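Local coordinates for Glyoxalase/Bleomycin resistance protein/dioxygenase domain (Frankia sp., PDB 2RK0) that belongs to the vicinal oxygen chelate superfamily and probably acts as a metal-dependent glyoxalase-like or dioxygenase-like enzyme, at the interface of chains A and B. Numbering follows the deposited sequence. Chains: chain A/B, Glyoxalase/Bleomycin resistance protein/dioxygenase domain.

The interface of chains A and B. Residues chain A 74-75; chain B 8, 10-12, 56, 58.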
# COMPACT_ATOMS: atom_id res chain seq x y z
N ASP A 74 6.27 0.49 -3.83
CA ASP A 74 6.65 0.72 -5.23
C ASP A 74 5.54 1.67 -5.71
O ASP A 74 5.82 2.77 -6.21
CB ASP A 74 6.64 -0.60 -6.01
CG ASP A 74 6.92 -0.42 -7.49
OD1 ASP A 74 6.08 -0.85 -8.32
OD2 ASP A 74 7.98 0.15 -7.84
N HIS A 75 4.29 1.25 -5.53
CA HIS A 75 3.13 2.08 -5.85
C HIS A 75 1.85 1.47 -5.30
O HIS A 75 1.78 0.26 -5.07
CB HIS A 75 3.01 2.33 -7.36
CG HIS A 75 2.67 1.12 -8.16
ND1 HIS A 75 1.39 0.65 -8.30
CD2 HIS A 75 3.46 0.29 -8.89
CE1 HIS A 75 1.39 -0.42 -9.08
NE2 HIS A 75 2.63 -0.66 -9.46
N HIS B 8 -4.44 -3.26 -5.97
CA HIS B 8 -3.24 -4.02 -5.62
C HIS B 8 -2.18 -3.11 -5.03
O HIS B 8 -2.20 -1.90 -5.22
CB HIS B 8 -2.68 -4.77 -6.84
CG HIS B 8 -2.19 -3.88 -7.94
ND1 HIS B 8 -0.97 -3.25 -7.90
CD2 HIS B 8 -2.76 -3.51 -9.11
CE1 HIS B 8 -0.80 -2.54 -9.00
NE2 HIS B 8 -1.88 -2.69 -9.75
N SER B 10 1.98 -2.66 -4.67
CA SER B 10 3.24 -3.10 -5.24
C SER B 10 4.33 -2.74 -4.24
O SER B 10 4.48 -1.58 -3.88
CB SER B 10 3.48 -2.41 -6.58
OG SER B 10 4.59 -2.98 -7.26
N LEU B 11 5.08 -3.75 -3.80
CA LEU B 11 6.16 -3.56 -2.83
C LEU B 11 7.53 -3.81 -3.46
O LEU B 11 7.73 -4.78 -4.18
CB LEU B 11 5.99 -4.51 -1.65
CG LEU B 11 4.70 -4.44 -0.81
CD1 LEU B 11 4.71 -5.56 0.23
CD2 LEU B 11 4.62 -3.09 -0.13
N THR B 12 8.48 -2.92 -3.16
CA THR B 12 9.83 -3.07 -3.68
C THR B 12 10.62 -3.94 -2.70
O THR B 12 10.64 -3.66 -1.50
CB THR B 12 10.50 -1.69 -3.83
OG1 THR B 12 9.85 -0.97 -4.88
CG2 THR B 12 11.99 -1.84 -4.15
N ARG B 56 8.40 -6.32 -6.41
CA ARG B 56 9.26 -5.85 -7.48
C ARG B 56 10.69 -5.57 -7.04
O ARG B 56 10.93 -4.83 -6.09
CB ARG B 56 8.65 -4.60 -8.11
CG ARG B 56 9.54 -3.90 -9.10
CD ARG B 56 8.72 -3.01 -10.01
NE ARG B 56 7.89 -3.81 -10.90
CZ ARG B 56 6.56 -3.78 -10.94
NH1 ARG B 56 5.89 -2.97 -10.13
NH2 ARG B 56 5.91 -4.56 -11.79
N HIS B 58 14.22 -3.96 -8.07
CA HIS B 58 14.78 -2.97 -8.97
C HIS B 58 16.27 -3.21 -9.20
O HIS B 58 17.00 -3.55 -8.27
CB HIS B 58 14.57 -1.56 -8.40
CG HIS B 58 13.15 -1.11 -8.41
ND1 HIS B 58 12.68 -0.17 -9.30
CD2 HIS B 58 12.09 -1.47 -7.64
CE1 HIS B 58 11.39 0.04 -9.08
NE2 HIS B 58 11.01 -0.74 -8.08
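A:Asp74 holds CG anti to its backbone N (chi1 176°), and B:Ser10 holds OG anti to its own N (chi1 -171°); these torsions bring carboxylate and hydroxyl together across the chains. The protein belongs to the glyoxalase/bleomycin resistance/dioxygenase (vicinal oxygen chelate) superfamily, in which active sites are commonly built where beta-strands of two modules meet. Here strand 75-80 of chain A bridges antiparallel to strand 8-12 of chain B, with A:His75 paired to B:Ser10. The amide N of B:Ser10 donates to the carbonyl O of A:His75 at 3.0 Å. The carbonyl O of B:Ser10 accepts twice from one face of its plane: from A:Asp74 N at 2.7 Å and, with a longer bond, from A:His75 N.

The carboxylate of A:Asp74 is gripped through both oxygens. B:Ser10 OG donates to A:Asp74 OD1 at 2.8 Å, on its anti side and somewhat out of the carboxylate plane. B:Arg56 NH1 forms a salt bridge with A:Asp74 OD1 at 2.8 Å. It comes from above the carboxylate plane, on the same face as the hydroxyl, while OD1 lies nearly in the guanidinium plane. The two planes are turned 53° apart. B:His58 NE2 donates to A:Asp74 OD2 at 3.2 Å; the oxygen lies in the ring plane but is approached from above the carboxylate plane.

The imidazole of A:His75 lies over the B:Ser10 side chain. B:Ser10 CB sits against one face of the A:His75 ring, 3.6 Å from its centroid, in a CH-pi contact offset toward the rim. The nearly perpendicular rings of B:His8 and A:His75 approach CE1 tip to CE1 tip, modelled doubtfully close. These histidines, from different chains, probably supply metal ligands to a shared site, though the contact alone shows no metal. The whole interface is two-fold symmetric, and the same contacts recur with the chains exchanged. Two-chain assemblies are common in this superfamily, so the dimer may be biological.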